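Local coordinates for protein uracil-dna glycosylase (Deinococcus radiodurans, PDB 4UQM) that belongs to the uracil-DNA glycosylase superfamily, has an alpha/beta fold with a central parallel sheet, and is bound to DNA in this model, at residues A[18-23]-A[33-38]; A[80-85]-A[184-189]; A[94-99]-A[204-209]. The protein carries 1 engineered substitution. All blocks are in the same frame, centred on the assembly; numbering follows the deposited sequence.

Interaction 1 of 3, residues A[18-23]-A[33-38]; sequences IIPANL and PEFSAP
The loop 18-23 runs past Phe35 at the far end of the helix it leads into, and a nearly straight backbone hydrogen bond from Ile18 N to Phe35 O (3.1 Å, 167°) fixes the point of closest approach. The arrangement is a surface layer of the alpha/beta fold, where the loop folds over its own following helix. The Phe35 side chain carries the contact. Its CG stands anti to the carbonyl carbon and beside the backbone N (chi1 -57°), and this turns the ring toward the loop. Pro20 meets the ring by a CH-pi contact. Pro20 CD sits 3.5 Å from the centre of the Phe35 ring and only 14° off its normal, so this CH2 group sits over one face, close to the ring centre. Ile18 O also comes close, 3.5 Å from Phe35 CB and oblique to the ring. Ile19 crosses the Phe35 side chain at about a right angle and packs with its CG1 branch against Phe35 CB at 4.0 Å. The Ile18 side chain touches helix 38-53, and Phe40 of that helix meets the Phe35 ring edge-to-face. Pro20 O is bonded to Gln28 NE2, which ties the loop to the helix a second time. At the far end of the phenyl ring, the CD1 branch of Leu23 comes from the opposite direction and rests 3.9 Å from Phe35 CZ.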
# COMPACT_ATOMS: atom_id res chain seq x y z
N ILE A 18 2.82 -19.68 9.88
CA ILE A 18 3.93 -18.73 9.96
C ILE A 18 3.27 -17.37 10.14
O ILE A 18 2.91 -16.68 9.15
CB ILE A 18 4.81 -18.77 8.70
CG1 ILE A 18 5.24 -20.19 8.29
CG2 ILE A 18 6.07 -17.96 8.92
CD1 ILE A 18 5.53 -20.29 6.79
N ILE A 19 3.06 -16.99 11.39
CA ILE A 19 2.25 -15.81 11.69
C ILE A 19 3.16 -14.65 12.07
O ILE A 19 3.97 -14.77 13.02
CB ILE A 19 1.27 -16.09 12.82
CG1 ILE A 19 0.34 -17.25 12.46
CG2 ILE A 19 0.51 -14.81 13.16
CD1 ILE A 19 -0.35 -17.89 13.64
N PRO A 20 3.06 -13.52 11.35
CA PRO A 20 3.87 -12.36 11.76
C PRO A 20 3.49 -11.84 13.12
O PRO A 20 2.31 -11.91 13.54
CB PRO A 20 3.53 -11.28 10.71
CG PRO A 20 2.91 -12.02 9.58
CD PRO A 20 2.22 -13.21 10.20
N ALA A 21 4.51 -11.35 13.82
CA ALA A 21 4.29 -10.86 15.20
C ALA A 21 3.60 -9.52 15.21
O ALA A 21 3.80 -8.70 14.30
CB ALA A 21 5.61 -10.75 15.91
N ASN A 22 2.85 -9.26 16.28
CA ASN A 22 2.37 -7.94 16.60
C ASN A 22 1.50 -7.32 15.48
O ASN A 22 1.72 -6.15 15.10
CB ASN A 22 3.53 -7.00 16.95
CG ASN A 22 3.06 -5.64 17.54
OD1 ASN A 22 2.02 -5.57 18.17
ND2 ASN A 22 3.80 -4.58 17.28
N LEU A 23 0.60 -8.14 14.93
CA LEU A 23 -0.47 -7.64 14.07
C LEU A 23 -1.71 -7.36 14.90
O LEU A 23 -1.97 -8.03 15.93
CB LEU A 23 -0.85 -8.67 12.99
CG LEU A 23 0.24 -9.12 12.02
CD1 LEU A 23 -0.33 -10.09 11.05
CD2 LEU A 23 0.83 -7.91 11.32
N PRO A 33 -6.13 -17.91 7.77
CA PRO A 33 -6.07 -18.97 6.77
C PRO A 33 -4.90 -18.82 5.78
O PRO A 33 -4.41 -19.81 5.25
CB PRO A 33 -7.42 -18.83 6.03
CG PRO A 33 -8.32 -18.21 7.03
CD PRO A 33 -7.44 -17.22 7.73
N GLU A 34 -4.49 -17.58 5.52
CA GLU A 34 -3.35 -17.34 4.63
C GLU A 34 -2.05 -17.81 5.30
O GLU A 34 -1.25 -18.53 4.68
CB GLU A 34 -3.23 -15.86 4.29
CG GLU A 34 -4.55 -15.22 3.82
CD GLU A 34 -5.30 -16.05 2.82
OE1 GLU A 34 -4.68 -16.54 1.84
OE2 GLU A 34 -6.55 -16.17 2.94
N PHE A 35 -1.84 -17.42 6.55
CA PHE A 35 -0.60 -17.77 7.24
C PHE A 35 -0.44 -19.27 7.43
O PHE A 35 0.65 -19.77 7.60
CB PHE A 35 -0.48 -17.04 8.58
CG PHE A 35 -0.56 -15.53 8.45
CD1 PHE A 35 0.22 -14.88 7.55
CD2 PHE A 35 -1.38 -14.75 9.27
CE1 PHE A 35 0.17 -13.49 7.42
CE2 PHE A 35 -1.42 -13.38 9.16
CZ PHE A 35 -0.69 -12.75 8.21
N SER A 36 -1.58 -19.98 7.35
CA SER A 36 -1.66 -21.43 7.47
C SER A 36 -1.59 -22.19 6.13
O SER A 36 -1.51 -23.40 6.13
CB SER A 36 -2.96 -21.80 8.24
OG SER A 36 -3.19 -20.99 9.42
N ALA A 37 -1.66 -21.49 5.00
CA ALA A 37 -1.86 -22.09 3.71
C ALA A 37 -0.58 -22.60 3.07
O ALA A 37 0.48 -21.98 3.22
CB ALA A 37 -2.52 -21.07 2.79
N PRO A 38 -0.69 -23.69 2.29
CA PRO A 38 0.48 -24.14 1.54
C PRO A 38 1.16 -23.06 0.66
O PRO A 38 2.40 -22.97 0.68
CB PRO A 38 -0.05 -25.33 0.75
CG PRO A 38 -1.16 -25.86 1.57
CD PRO A 38 -1.81 -24.65 2.17

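Interaction 2 of 3, residues A[80-85]-A[184-189]; sequences LGQDPY and GSYARK. With nucleotides of chain B.
Gln82 and Tyr186 run side by side and point the same way, with the amide plane turned 86° from the phenol ring. Gln82 OE1 lies 3.8 Å from Tyr186 CD1, oblique to the ring. Gln82 CG is anti to the backbone N (chi1 176°) and the chain stays extended beyond it, which brings the amide end nearer to segment 184-189. Its NE2 donates to Asp83 OD1 at 3.0 Å and comes from above the carboxylate plane. OE1 accepts from a water at 2.7 Å and from a glycerol, probably from the crystallisation liquor. With partners on both its O and its N, the amide's rotation is defined. The same water sits at the edge of the Tyr186 ring, accepts from Tyr186 N, and donates to OP2 of DT11 of chain B.

Strand 77-81 neighbours 179-183 in the parallel sheet, and both segments lie at the strand ends. Segment 80-85 contains the family's Gly-Gln-Asp-Pro-Tyr signature, residues 81-85. Ser185 N, at the start of the short helix, bonds OP2 of DT11 of chain B almost straight (2.8 Å, 175°). Away from the water, Ala187 CB packs on Leu80 O at 3.3 Å and on Leu80 CD2 at 3.8 Å.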
# COMPACT_ATOMS: atom_id res chain seq x y z
N LEU A 80 -2.99 0.89 -3.30
CA LEU A 80 -2.28 -0.29 -3.74
C LEU A 80 -1.33 0.05 -4.88
O LEU A 80 -1.77 0.45 -5.95
CB LEU A 80 -3.26 -1.37 -4.19
CG LEU A 80 -2.70 -2.77 -4.44
CD1 LEU A 80 -2.12 -3.35 -3.18
CD2 LEU A 80 -3.65 -3.71 -5.06
N GLY A 81 -0.03 -0.00 -4.57
CA GLY A 81 1.02 0.08 -5.59
C GLY A 81 1.44 -1.28 -6.10
O GLY A 81 0.73 -2.30 -5.94
N GLN A 82 2.57 -1.26 -6.80
CA GLN A 82 3.09 -2.44 -7.45
C GLN A 82 3.90 -3.34 -6.52
O GLN A 82 3.55 -4.52 -6.28
CB GLN A 82 3.88 -2.00 -8.69
CG GLN A 82 4.57 -3.15 -9.43
CD GLN A 82 5.38 -2.70 -10.60
OE1 GLN A 82 4.82 -2.36 -11.65
NE2 GLN A 82 6.69 -2.71 -10.45
N ASP A 83 5.01 -2.80 -6.05
CA ASP A 83 5.94 -3.54 -5.20
C ASP A 83 6.81 -2.51 -4.51
O ASP A 83 6.75 -1.31 -4.82
CB ASP A 83 6.75 -4.62 -6.00
CG ASP A 83 7.78 -4.06 -6.96
OD1 ASP A 83 7.58 -3.04 -7.63
OD2 ASP A 83 8.89 -4.67 -7.03
N PRO A 84 7.57 -2.91 -3.49
CA PRO A 84 8.27 -1.91 -2.70
C PRO A 84 9.36 -1.19 -3.46
O PRO A 84 9.93 -1.71 -4.46
CB PRO A 84 8.88 -2.71 -1.55
CG PRO A 84 8.07 -3.95 -1.48
CD PRO A 84 7.71 -4.25 -2.92
N TYR A 85 9.76 -0.02 -2.99
CA TYR A 85 10.95 0.62 -3.54
C TYR A 85 12.14 -0.37 -3.44
O TYR A 85 12.25 -1.13 -2.45
CB TYR A 85 11.40 1.82 -2.70
CG TYR A 85 10.51 3.02 -2.75
CD1 TYR A 85 10.24 3.68 -3.95
CD2 TYR A 85 9.93 3.51 -1.57
CE1 TYR A 85 9.44 4.84 -3.96
CE2 TYR A 85 9.19 4.67 -1.57
CZ TYR A 85 8.91 5.31 -2.78
OH TYR A 85 8.12 6.46 -2.87
N GLY A 184 -1.28 1.39 -11.00
CA GLY A 184 -0.48 0.55 -11.87
C GLY A 184 -1.19 -0.71 -12.33
O GLY A 184 -2.17 -1.18 -11.72
N SER A 185 -0.64 -1.29 -13.39
CA SER A 185 -1.28 -2.44 -14.00
C SER A 185 -1.36 -3.64 -13.04
O SER A 185 -2.35 -4.39 -13.05
CB SER A 185 -0.54 -2.83 -15.26
OG SER A 185 -0.59 -1.75 -16.22
N TYR A 186 -0.30 -3.86 -12.27
CA TYR A 186 -0.32 -5.03 -11.36
C TYR A 186 -1.34 -4.85 -10.22
O TYR A 186 -2.13 -5.78 -9.93
CB TYR A 186 1.09 -5.34 -10.84
CG TYR A 186 1.94 -5.95 -11.95
CD1 TYR A 186 2.64 -5.17 -12.85
CD2 TYR A 186 1.93 -7.33 -12.19
CE1 TYR A 186 3.33 -5.72 -13.88
CE2 TYR A 186 2.59 -7.90 -13.23
CZ TYR A 186 3.27 -7.09 -14.11
OH TYR A 186 3.96 -7.63 -15.18
N ALA A 187 -1.42 -3.64 -9.66
CA ALA A 187 -2.43 -3.37 -8.65
C ALA A 187 -3.84 -3.51 -9.23
O ALA A 187 -4.77 -3.97 -8.56
CB ALA A 187 -2.25 -1.98 -8.09
N ARG A 188 -4.03 -3.03 -10.46
CA ARG A 188 -5.34 -3.05 -11.10
C ARG A 188 -5.90 -4.45 -11.35
O ARG A 188 -7.11 -4.58 -11.55
CB ARG A 188 -5.29 -2.20 -12.35
CG ARG A 188 -5.19 -0.72 -11.97
CD ARG A 188 -4.83 0.14 -13.14
NE ARG A 188 -5.93 0.39 -14.03
CZ ARG A 188 -5.88 1.25 -15.06
NH1 ARG A 188 -4.76 1.88 -15.39
NH2 ARG A 188 -6.98 1.45 -15.77
N LYS A 189 -5.06 -5.48 -11.29
CA LYS A 189 -5.56 -6.86 -11.39
C LYS A 189 -6.53 -7.20 -10.24
O LYS A 189 -7.32 -8.13 -10.39
CB LYS A 189 -4.39 -7.86 -11.41
CG LYS A 189 -3.44 -7.69 -12.57
CD LYS A 189 -2.43 -8.81 -12.74
CE LYS A 189 -1.46 -8.49 -13.87
NZ LYS A 189 -2.10 -8.16 -15.15
P DT B 11 1.94 0.99 -14.88
OP1 DT B 11 0.88 1.93 -14.46
OP2 DT B 11 1.86 -0.43 -14.41
O5' DT B 11 1.92 0.94 -16.48
C5' DT B 11 1.49 2.12 -17.20
C4' DT B 11 1.39 1.73 -18.66
O4' DT B 11 2.72 1.53 -19.21
C3' DT B 11 0.62 0.42 -18.88
O3' DT B 11 0.04 0.51 -20.18
C2' DT B 11 1.73 -0.59 -19.13
C1' DT B 11 2.73 0.30 -19.87
N1 DT B 11 4.11 -0.20 -19.96
C2 DT B 11 4.78 0.04 -21.15
O2 DT B 11 4.32 0.72 -22.05
N3 DT B 11 6.03 -0.51 -21.21
C4 DT B 11 6.67 -1.26 -20.23
O4 DT B 11 7.81 -1.67 -20.41
C5 DT B 11 5.91 -1.47 -19.03
C7 DT B 11 6.52 -2.27 -17.91
C6 DT B 11 4.68 -0.94 -18.95
O HOH W 1 2.24 -1.80 -12.03

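Interaction 3 of 3, residues A[94-99]-A[204-209]; sequences LSFSVR and SGHPSP. With nucleotides of chain B.
Phe96 reaches His206 and Pro207 with the far end of its ring. Phe96 CZ lies 3.6 Å from His206 NE2, and the imidazole tip comes in at the phenyl edge, near its plane. The two rings are oblique, with planes at 44°. Pro207 CG touches Phe96 CE1 at 3.7 Å.

The imidazole itself lies between two neighbours. C5' of DG10 of chain B is over one face, near the rim, and Pro207 CD is over the opposite face. Ser208 N donates to His206 ND1 at 3.0 Å, which limits rotation of the ring. His206 CG is anti to the backbone N (chi1 -168°), and this carries NE2 toward Phe96.

Segment 204-209 holds the family's His-Pro-Ser motif, and here it grips the DNA backbone. His206 N bonds OP1 of DT11 of chain B at 2.9 Å. Ser208 OG donates to OP2 of DG10 of chain B, also at 2.9 Å.

On the other side, a type II beta turn from Leu94 to Ser97 presents Phe96, which takes a positive phi of 74°. Further out, Pro207 O is held by Asn110 ND2. The Phe96 ring packs on Ile111 of helix 106-118 and meets Trp183 of strand 179-183 edge-to-face, so the contact lies between that helix and the parallel sheet.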
# COMPACT_ATOMS: atom_id res chain seq x y z
N LEU A 94 5.41 0.60 4.38
CA LEU A 94 4.25 1.45 4.07
C LEU A 94 4.51 1.94 2.65
O LEU A 94 5.48 2.62 2.41
CB LEU A 94 4.17 2.69 4.99
CG LEU A 94 3.96 2.51 6.47
CD1 LEU A 94 3.81 3.88 7.10
CD2 LEU A 94 2.75 1.67 6.66
N SER A 95 3.65 1.52 1.71
CA SER A 95 3.92 1.82 0.32
C SER A 95 4.13 3.31 0.09
O SER A 95 3.40 4.16 0.61
CB SER A 95 2.86 1.25 -0.60
OG SER A 95 1.58 1.86 -0.44
N PHE A 96 5.13 3.59 -0.74
CA PHE A 96 5.54 4.93 -1.14
C PHE A 96 6.26 5.76 -0.12
O PHE A 96 6.85 6.80 -0.48
CB PHE A 96 4.37 5.71 -1.74
CG PHE A 96 3.73 5.00 -2.91
CD1 PHE A 96 4.39 5.01 -4.15
CD2 PHE A 96 2.60 4.21 -2.80
CE1 PHE A 96 3.91 4.31 -5.21
CE2 PHE A 96 2.12 3.49 -3.90
CZ PHE A 96 2.78 3.54 -5.12
N SER A 97 6.25 5.35 1.16
CA SER A 97 6.83 6.14 2.24
C SER A 97 8.35 5.92 2.35
O SER A 97 8.88 4.84 2.10
CB SER A 97 6.19 5.75 3.55
OG SER A 97 6.54 6.56 4.65
N VAL A 98 9.05 6.95 2.79
CA VAL A 98 10.43 6.81 3.24
C VAL A 98 10.56 7.43 4.62
O VAL A 98 9.82 8.35 5.00
CB VAL A 98 11.45 7.40 2.23
CG1 VAL A 98 11.42 6.62 0.94
CG2 VAL A 98 11.22 8.87 1.92
N ARG A 99 11.57 6.96 5.34
CA ARG A 99 11.81 7.39 6.72
C ARG A 99 12.30 8.83 6.78
O ARG A 99 12.83 9.34 5.81
CB ARG A 99 12.75 6.43 7.45
CG ARG A 99 12.16 5.02 7.59
CD ARG A 99 11.10 4.99 8.64
NE ARG A 99 10.46 3.68 8.87
CZ ARG A 99 10.97 2.64 9.54
NH1 ARG A 99 12.21 2.66 10.01
NH2 ARG A 99 10.23 1.54 9.70
N SER A 204 -5.56 4.09 -11.90
CA SER A 204 -4.73 4.83 -12.86
C SER A 204 -3.42 4.13 -13.05
O SER A 204 -3.14 3.11 -12.44
CB SER A 204 -4.44 6.27 -12.38
OG SER A 204 -3.54 6.28 -11.29
N GLY A 205 -2.59 4.72 -13.90
CA GLY A 205 -1.19 4.32 -13.92
C GLY A 205 -0.48 4.64 -12.61
O GLY A 205 -0.90 5.47 -11.78
N HIS A 206 0.67 4.01 -12.45
CA HIS A 206 1.50 4.20 -11.29
C HIS A 206 2.18 5.57 -11.30
O HIS A 206 2.48 6.12 -12.36
CB HIS A 206 2.52 3.03 -11.32
CG HIS A 206 3.32 2.86 -10.08
ND1 HIS A 206 4.42 3.64 -9.82
CD2 HIS A 206 3.19 2.01 -9.03
CE1 HIS A 206 4.94 3.28 -8.66
NE2 HIS A 206 4.21 2.29 -8.17
N PRO A 207 2.46 6.11 -10.10
CA PRO A 207 3.08 7.46 -10.09
C PRO A 207 4.61 7.53 -10.39
O PRO A 207 5.18 8.60 -10.45
CB PRO A 207 2.84 7.93 -8.66
CG PRO A 207 2.70 6.66 -7.83
CD PRO A 207 1.97 5.72 -8.77
N SER A 208 5.27 6.39 -10.63
CA SER A 208 6.63 6.39 -11.10
C SER A 208 6.78 7.33 -12.28
O SER A 208 5.90 7.40 -13.15
CB SER A 208 7.02 4.98 -11.60
OG SER A 208 8.33 5.03 -12.14
N PRO A 209 7.92 8.01 -12.40
CA PRO A 209 8.16 8.85 -13.59
C PRO A 209 8.05 8.02 -14.89
O PRO A 209 7.68 8.59 -15.92
CB PRO A 209 9.55 9.41 -13.33
CG PRO A 209 10.16 8.50 -12.38
CD PRO A 209 9.06 8.08 -11.46
P DG B 10 8.84 1.35 -11.87
OP1 DG B 10 9.20 0.35 -12.86
OP2 DG B 10 9.65 2.48 -11.68
O5' DG B 10 7.35 1.86 -12.09
C5' DG B 10 6.32 1.02 -12.57
C4' DG B 10 5.55 1.74 -13.65
O4' DG B 10 6.50 2.13 -14.67
C3' DG B 10 4.51 0.88 -14.34
O3' DG B 10 3.32 1.65 -14.55
C2' DG B 10 5.19 0.47 -15.64
C1' DG B 10 6.11 1.63 -15.92
N9 DG B 10 7.33 1.28 -16.67
C8 DG B 10 8.41 0.59 -16.20
N7 DG B 10 9.33 0.42 -17.10
C5 DG B 10 8.83 1.03 -18.24
C6 DG B 10 9.37 1.14 -19.54
O6 DG B 10 10.44 0.71 -19.96
N1 DG B 10 8.52 1.84 -20.39
C2 DG B 10 7.31 2.36 -20.03
N2 DG B 10 6.64 3.00 -20.98
N3 DG B 10 6.78 2.24 -18.83
C4 DG B 10 7.59 1.57 -17.99
P DT B 11 1.94 0.99 -14.88
OP1 DT B 11 0.88 1.93 -14.46
OP2 DT B 11 1.86 -0.43 -14.41
O5' DT B 11 1.92 0.94 -16.48
C5' DT B 11 1.49 2.12 -17.20
C4' DT B 11 1.39 1.73 -18.66
O4' DT B 11 2.72 1.53 -19.21
C3' DT B 11 0.62 0.42 -18.88
O3' DT B 11 0.04 0.51 -20.18
C2' DT B 11 1.73 -0.59 -19.13
C1' DT B 11 2.73 0.30 -19.87
N1 DT B 11 4.11 -0.20 -19.96
C2 DT B 11 4.78 0.04 -21.15
O2 DT B 11 4.32 0.72 -22.05
N3 DT B 11 6.03 -0.51 -21.21
C4 DT B 11 6.67 -1.26 -20.23
O4 DT B 11 7.81 -1.67 -20.41
C5 DT B 11 5.91 -1.47 -19.03
C7 DT B 11 6.52 -2.27 -17.91
C6 DT B 11 4.68 -0.94 -18.95
P DA B 8 16.95 2.85 -9.67
OP1 DA B 8 18.16 2.91 -8.81
OP2 DA B 8 16.32 1.57 -10.08
O5' DA B 8 15.85 3.93 -9.27
C5' DA B 8 14.56 3.78 -9.84
C4' DA B 8 13.78 5.07 -9.77
O4' DA B 8 14.21 5.97 -10.82
C3' DA B 8 12.29 4.85 -9.99
O3' DA B 8 11.51 5.73 -9.19
C2' DA B 8 12.07 5.19 -11.44
C1' DA B 8 13.17 6.18 -11.76
N9 DA B 8 13.73 6.01 -13.10
C8 DA B 8 13.97 7.00 -14.03
N7 DA B 8 14.42 6.54 -15.17
C5 DA B 8 14.45 5.17 -15.00
C6 DA B 8 14.81 4.11 -15.87
N6 DA B 8 15.25 4.30 -17.12
N1 DA B 8 14.73 2.85 -15.39
C2 DA B 8 14.27 2.67 -14.14
N3 DA B 8 13.90 3.58 -13.24
C4 DA B 8 14.01 4.82 -13.74

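Overall arrangement
Interactions 2 and 3 are buried near the chain's centre; interaction 1 is a surface contact, about 20 Å from the bound DNA at the nearest atom. The segments of 2 and 3 alternate along the chain and meet through probable hydrogen bonds, Tyr85 OH to Phe96 O (2.7 Å) and Gly184 N to Ser204 O (2.9 Å). Segments 80-85, 184-189 and 204-209 lie at or just after ends of parallel strands, and 94-99 is in a later loop. Both contacts grip the DT11 phosphate of chain B, at different oxygens. Interaction 2 joins amide, water and phosphate bonds to one apolar patch; interaction 3 sets an oblique aromatic pair beside bonds to phosphates. Interaction 1 is mostly apolar.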